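Local structure of 4-alpha-glucanotransferase (Aquifex aeolicus, 1TZ7) at residues S59-P65 against G220-D226; A46-D51 against K211-A216. The protein belongs to the amylomaltase (disproportionating enzyme, D-enzyme) family of 4-alpha-glucanotransferases and is built round a barrel of parallel strands. One frame throughout, in Å; residues are numbered along the deposited sequence.

Interaction 1 (S59-P65 against G220-D226); sequences SLWQVLP and GISIVGD
Trp61 and Ile223 sit opposite each other on neighbouring parallel strands, 60-62 and 222-227, their side chains running the same way off one face of the sheet. Four backbone hydrogen bonds join the strands: Ser222 N to Ser59 O, Trp61 N to Ser222 O, Val224 N to Trp61 O (2.8 Å) and Val63 N to Val224 O (3.0 Å). Trp61 has CG anti to the backbone N (chi1 176°), which lays the indole against Leu212 of helix 192-218; CE3 lies 4.2 Å from Ile223 CG1, CB meets Ile221 CG2 at the same distance, and NE1 bonds to Leu28 O. Val63 CG1 covers one indole face near its rim, while Val63 CG2 packs 4.1 Å from Gly225 CA.

Leu60, Gln62, Ser222 and Val224 occupy the other face. Gln62, extended, with CG trans to the backbone N (chi1 -171°), slants across Val224, NE2 coming 3.7 Å from Val224 CG1; this amide nitrogen is held by Tyr400 OH. Leu60 CD2 lies 3.9 Å from Ser222 CB.

Beyond the end of strand 60-62, Pro65 runs alongside Asp226, with its CD 3.6 Å from Asp226 CB. Water 2 donates weakly to Leu64 O and accepts from Asp226 N, filling in where direct pairing stops. Asp226 OD1 is hydrogen-bonded to Tyr78 OH. Adjacent parallel strands, one face packed under helices and the other turned inward, are typical of the (beta/alpha)8 barrel, the fold of the amylomaltases.

Interaction 2 (A46-D51 against K211-A216); sequences AYRFLD and KLRRYA
Two outer helices of the (beta/alpha)8 barrel, 44-56 and 192-218, pack side by side here, nearly parallel: their short segments run 12° apart, with axes 10.3 Å from each other at closest approach. Each leads into one of two adjacent strands of the sheet. An apolar layer lies nearest the barrel, where Leu212 CD1 touches both Ala46 CB and Leu50 CD1; its 3.5 Å approach to Leu50 CD1 is tight. Leu50 CD1 also touches Ala216 CB, and both leucines rest on Trp61.

Farther out, two tyrosines lock together. The Tyr47 ring receives Leu212 CD1 over the centre of one face, a CH-pi contact 3.7 Å from the centroid, and drives its CD1 edge into the face of Tyr215. This T-shaped pair has planes at 83° and centroids 4.9 Å apart. At the far end of Tyr47, OH lies against the CB, CG and CD of Lys211. With CG anti to its N (chi1 -163°), Tyr215 reaches across to helix 44-56, Leu50 CD1 lying at its ring edge and Arg219 adding a cation-pi contact. Tyr215 OH donates to Asp51 OD1 at its syn lone pair, 2.6 Å away, the oxygen lying near the plane of the Tyr215 ring.

Interactions 1 and 2 are the strand layer and the helix layer of two neighbouring helix-then-strand pieces of the barrel, their centres about 11 Å apart. Helix 44-56 precedes strand 60-62 and helix 192-218 precedes strand 222-227, so the helices pair outside the barrel just as their strands pair within it. Trp61 joins the layers: its CE3 lies 3.8 Å from Leu50 CD2, and its NE1 3.5 Å from Phe49 CE2, in an edge-to-face pair. A Schellman motif with Gly220 at C-prime ends helix 192-218, Ile221 N lying 3.0 Å from Ala216 O, and turns the chain from interaction 2 into interaction 1. Ile221 CD1 also packs 3.7 Å from Leu50 O.

Interaction 1 (S59-P65 against G220-D226)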
loop_
_atom_site.group_PDB
_atom_site.type_symbol
_atom_site.label_atom_id
_atom_site.label_comp_id
_atom_site.label_asym_id
_atom_site.label_seq_id
_atom_site.Cartn_x
_atom_site.Cartn_y
_atom_site.Cartn_z
ATOM N N SER A 59 10.093 15.099 5.462
ATOM C CA SER A 59 9.642 14.527 6.739
ATOM C C SER A 59 8.719 13.316 6.549
ATOM O O SER A 59 8.322 12.681 7.524
ATOM C CB SER A 59 8.900 15.575 7.552
ATOM O OG SER A 59 9.706 16.698 7.808
ATOM N N LEU A 60 8.370 13.006 5.303
ATOM C CA LEU A 60 7.377 11.959 5.030
ATOM C C LEU A 60 7.856 10.998 3.956
ATOM O O LEU A 60 8.472 11.403 2.981
ATOM C CB LEU A 60 6.040 12.578 4.598
ATOM C CG LEU A 60 5.356 13.503 5.600
ATOM C CD1 LEU A 60 4.256 14.289 4.915
ATOM C CD2 LEU A 60 4.805 12.711 6.768
ATOM N N TRP A 61 7.556 9.720 4.154
ATOM C CA TRP A 61 7.782 8.701 3.153
ATOM C C TRP A 61 6.517 7.862 3.004
ATOM O O TRP A 61 6.062 7.244 3.965
ATOM C CB TRP A 61 8.952 7.805 3.577
ATOM C CG TRP A 61 9.205 6.653 2.655
ATOM C CD1 TRP A 61 8.923 6.590 1.314
ATOM C CD2 TRP A 61 9.796 5.397 2.997
ATOM N NE1 TRP A 61 9.303 5.371 0.805
ATOM C CE2 TRP A 61 9.844 4.616 1.817
ATOM C CE3 TRP A 61 10.297 4.843 4.187
ATOM C CZ2 TRP A 61 10.366 3.318 1.795
ATOM C CZ3 TRP A 61 10.815 3.553 4.160
ATOM C CH2 TRP A 61 10.844 2.808 2.971
ATOM N N GLN A 62 5.944 7.844 1.804
ATOM C CA GLN A 62 4.760 7.026 1.548
ATOM C C GLN A 62 5.104 5.786 0.748
ATOM O O GLN A 62 5.726 5.865 -0.309
ATOM C CB GLN A 62 3.667 7.827 0.833
ATOM C CG GLN A 62 2.328 7.058 0.739
ATOM C CD GLN A 62 1.155 7.921 0.284
ATOM O OE1 GLN A 62 0.289 7.454 -0.450
ATOM N NE2 GLN A 62 1.125 9.160 0.723
ATOM N N VAL A 63 4.694 4.637 1.269
ATOM C CA VAL A 63 4.857 3.376 0.588
ATOM C C VAL A 63 3.490 2.813 0.222
ATOM O O VAL A 63 2.464 3.294 0.699
ATOM C CB VAL A 63 5.609 2.343 1.480
ATOM C CG1 VAL A 63 7.065 2.750 1.659
ATOM C CG2 VAL A 63 4.917 2.191 2.848
ATOM N N LEU A 64 3.482 1.797 -0.631
ATOM C CA LEU A 64 2.269 1.024 -0.891
ATOM C C LEU A 64 2.186 -0.120 0.137
ATOM O O LEU A 64 3.105 -0.296 0.941
ATOM C CB LEU A 64 2.281 0.477 -2.327
ATOM C CG LEU A 64 2.746 1.471 -3.412
ATOM C CD1 LEU A 64 2.861 0.789 -4.754
ATOM C CD2 LEU A 64 1.799 2.664 -3.493
ATOM N N PRO A 65 1.093 -0.883 0.125
ATOM C CA PRO A 65 0.938 -1.997 1.067
ATOM C C PRO A 65 2.110 -2.971 1.004
ATOM O O PRO A 65 2.637 -3.239 -0.072
ATOM C CB PRO A 65 -0.362 -2.670 0.606
ATOM C CG PRO A 65 -1.114 -1.597 -0.091
ATOM C CD PRO A 65 -0.073 -0.755 -0.768
ATOM N N GLY A 220 13.266 11.957 12.102
ATOM C CA GLY A 220 12.067 12.780 12.040
ATOM C C GLY A 220 11.179 12.462 10.845
ATOM O O GLY A 220 10.299 13.252 10.480
ATOM N N ILE A 221 11.408 11.305 10.234
ATOM C CA ILE A 221 10.638 10.887 9.075
ATOM C C ILE A 221 9.488 9.992 9.518
ATOM O O ILE A 221 9.706 8.952 10.157
ATOM C CB ILE A 221 11.541 10.144 8.067
ATOM C CG1 ILE A 221 12.606 11.098 7.507
ATOM C CG2 ILE A 221 10.705 9.567 6.917
ATOM C CD1 ILE A 221 13.787 10.395 6.897
ATOM N N SER A 222 8.259 10.404 9.183
ATOM C CA SER A 222 7.074 9.596 9.435
ATOM C C SER A 222 6.722 8.807 8.184
ATOM O O SER A 222 6.807 9.325 7.068
ATOM C CB SER A 222 5.887 10.489 9.834
ATOM O OG SER A 222 6.124 11.158 11.050
ATOM N N ILE A 223 6.325 7.558 8.367
ATOM C CA ILE A 223 6.024 6.697 7.254
ATOM C C ILE A 223 4.527 6.576 7.061
ATOM O O ILE A 223 3.790 6.208 7.983
ATOM C CB ILE A 223 6.666 5.297 7.448
ATOM C CG1 ILE A 223 8.168 5.441 7.732
ATOM C CG2 ILE A 223 6.445 4.441 6.197
ATOM C CD1 ILE A 223 8.864 4.134 8.118
ATOM N N VAL A 224 4.079 6.899 5.855
ATOM C CA VAL A 224 2.700 6.725 5.473
ATOM C C VAL A 224 2.526 5.363 4.801
ATOM O O VAL A 224 3.048 5.124 3.721
ATOM C CB VAL A 224 2.245 7.841 4.501
ATOM C CG1 VAL A 224 0.776 7.683 4.148
ATOM C CG2 VAL A 224 2.513 9.218 5.109
ATOM N N GLY A 225 1.801 4.480 5.463
ATOM C CA GLY A 225 1.472 3.195 4.909
ATOM C C GLY A 225 0.083 3.184 4.333
ATOM O O GLY A 225 -0.644 4.165 4.420
ATOM N N ASP A 226 -0.286 2.062 3.745
ATOM C CA ASP A 226 -1.447 1.993 2.883
ATOM C C ASP A 226 -2.284 0.773 3.249
ATOM O O ASP A 226 -1.793 -0.356 3.226
ATOM C CB ASP A 226 -1.003 1.904 1.425
ATOM C CG ASP A 226 -2.115 2.245 0.453
ATOM O OD1 ASP A 226 -1.800 2.719 -0.667
ATOM O OD2 ASP A 226 -3.328 2.073 0.712
HETATM O O HOH W 1 0.075 4.414 -0.759
HETATM O O HOH W 2 1.720 0.137 3.431
#

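Interaction 2 (A46-D51 against K211-A216)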
loop_
_atom_site.group_PDB
_atom_site.type_symbol
_atom_site.label_atom_id
_atom_site.label_comp_id
_atom_site.label_asym_id
_atom_site.label_seq_id
_atom_site.Cartn_x
_atom_site.Cartn_y
_atom_site.Cartn_z
ATOM N N ALA A 46 17.353 1.209 0.982
ATOM C CA ALA A 46 16.298 1.815 1.782
ATOM C C ALA A 46 16.879 2.859 2.734
ATOM O O ALA A 46 16.322 3.941 2.892
ATOM C CB ALA A 46 15.548 0.750 2.559
ATOM N N TYR A 47 18.008 2.526 3.356
ATOM C CA TYR A 47 18.678 3.441 4.284
ATOM C C TYR A 47 19.275 4.641 3.553
ATOM O O TYR A 47 19.234 5.759 4.055
ATOM C CB TYR A 47 19.767 2.702 5.061
ATOM C CG TYR A 47 19.211 1.745 6.078
ATOM C CD1 TYR A 47 18.947 2.158 7.378
ATOM C CD2 TYR A 47 18.934 0.426 5.740
ATOM C CE1 TYR A 47 18.429 1.278 8.316
ATOM C CE2 TYR A 47 18.416 -0.463 6.670
ATOM C CZ TYR A 47 18.165 -0.034 7.950
ATOM O OH TYR A 47 17.654 -0.910 8.868
ATOM N N ARG A 48 19.821 4.402 2.363
ATOM C CA ARG A 48 20.355 5.479 1.528
ATOM C C ARG A 48 19.252 6.454 1.125
ATOM O O ARG A 48 19.484 7.654 1.031
ATOM C CB ARG A 48 21.020 4.901 0.277
ATOM C CG ARG A 48 21.617 5.959 -0.667
ATOM C CD ARG A 48 23.145 6.021 -0.655
ATOM N NE ARG A 48 23.755 4.756 -1.072
ATOM C CZ ARG A 48 23.801 4.318 -2.333
ATOM N NH1 ARG A 48 23.274 5.040 -3.321
ATOM N NH2 ARG A 48 24.378 3.154 -2.606
ATOM N N PHE A 49 18.054 5.927 0.888
ATOM C CA PHE A 49 16.921 6.750 0.502
ATOM C C PHE A 49 16.436 7.596 1.676
ATOM O O PHE A 49 16.106 8.758 1.508
ATOM C CB PHE A 49 15.776 5.882 -0.023
ATOM C CG PHE A 49 14.513 6.649 -0.292
ATOM C CD1 PHE A 49 14.458 7.580 -1.318
ATOM C CD2 PHE A 49 13.378 6.448 0.492
ATOM C CE1 PHE A 49 13.296 8.297 -1.565
ATOM C CE2 PHE A 49 12.204 7.168 0.245
ATOM C CZ PHE A 49 12.164 8.087 -0.776
ATOM N N LEU A 50 16.400 7.000 2.868
ATOM C CA LEU A 50 16.074 7.744 4.084
ATOM C C LEU A 50 17.097 8.859 4.348
ATOM O O LEU A 50 16.728 9.948 4.768
ATOM C CB LEU A 50 15.998 6.798 5.290
ATOM C CG LEU A 50 14.798 5.838 5.320
ATOM C CD1 LEU A 50 14.856 4.956 6.559
ATOM C CD2 LEU A 50 13.475 6.599 5.269
ATOM N N ASP A 51 18.381 8.574 4.089
ATOM C CA ASP A 51 19.448 9.587 4.218
ATOM C C ASP A 51 19.201 10.744 3.272
ATOM O O ASP A 51 19.448 11.883 3.610
ATOM C CB ASP A 51 20.824 8.978 3.905
ATOM C CG ASP A 51 21.338 8.088 5.009
ATOM O OD1 ASP A 51 20.786 8.129 6.127
ATOM O OD2 ASP A 51 22.302 7.311 4.848
ATOM N N LYS A 211 13.987 -2.211 12.125
ATOM C CA LYS A 211 15.277 -1.528 12.066
ATOM C C LYS A 211 15.214 -0.307 11.143
ATOM O O LYS A 211 15.754 0.745 11.459
ATOM C CB LYS A 211 16.363 -2.497 11.572
ATOM C CG LYS A 211 17.765 -2.156 12.041
ATOM C CD LYS A 211 18.803 -3.138 11.475
ATOM C CE LYS A 211 18.888 -4.421 12.307
ATOM N NZ LYS A 211 18.024 -5.504 11.759
ATOM N N LEU A 212 14.555 -0.461 10.005
ATOM C CA LEU A 212 14.438 0.620 9.042
ATOM C C LEU A 212 13.552 1.734 9.601
ATOM O O LEU A 212 13.826 2.917 9.407
ATOM C CB LEU A 212 13.856 0.102 7.730
ATOM C CG LEU A 212 13.757 1.125 6.593
ATOM C CD1 LEU A 212 15.137 1.540 6.112
ATOM C CD2 LEU A 212 12.937 0.561 5.441
ATOM N N ARG A 213 12.494 1.342 10.293
ATOM C CA ARG A 213 11.554 2.294 10.863
ATOM C C ARG A 213 12.212 3.146 11.962
ATOM O O ARG A 213 11.963 4.345 12.060
ATOM C CB ARG A 213 10.346 1.567 11.438
ATOM C CG ARG A 213 9.481 2.452 12.263
ATOM C CD ARG A 213 8.197 1.840 12.720
ATOM N NE ARG A 213 7.488 2.777 13.566
ATOM C CZ ARG A 213 6.836 3.840 13.123
ATOM N NH1 ARG A 213 6.243 4.651 13.982
ATOM N NH2 ARG A 213 6.764 4.094 11.814
ATOM N N ARG A 214 13.043 2.518 12.776
ATOM C CA ARG A 214 13.775 3.235 13.817
ATOM C C ARG A 214 14.716 4.260 13.197
ATOM O O ARG A 214 14.814 5.389 13.663
ATOM C CB ARG A 214 14.569 2.257 14.687
ATOM C CG ARG A 214 15.440 2.935 15.739
ATOM C CD ARG A 214 16.191 1.975 16.645
ATOM N NE ARG A 214 17.150 2.676 17.495
ATOM C CZ ARG A 214 17.960 2.080 18.365
ATOM N NH1 ARG A 214 18.802 2.806 19.095
ATOM N NH2 ARG A 214 17.932 0.758 18.510
ATOM N N TYR A 215 15.406 3.854 12.144
ATOM C CA TYR A 215 16.300 4.737 11.424
ATOM C C TYR A 215 15.521 5.971 10.914
ATOM O O TYR A 215 15.970 7.101 11.057
ATOM C CB TYR A 215 16.934 3.979 10.259
ATOM C CG TYR A 215 18.157 4.628 9.670
ATOM C CD1 TYR A 215 18.052 5.480 8.578
ATOM C CD2 TYR A 215 19.427 4.373 10.188
ATOM C CE1 TYR A 215 19.169 6.076 8.024
ATOM C CE2 TYR A 215 20.553 4.961 9.638
ATOM C CZ TYR A 215 20.416 5.816 8.550
ATOM O OH TYR A 215 21.526 6.411 7.987
ATOM N N ALA A 216 14.353 5.730 10.335
ATOM C CA ALA A 216 13.511 6.808 9.815
ATOM C C ALA A 216 13.038 7.737 10.945
ATOM O O ALA A 216 13.128 8.955 10.836
ATOM C CB ALA A 216 12.328 6.234 9.082
#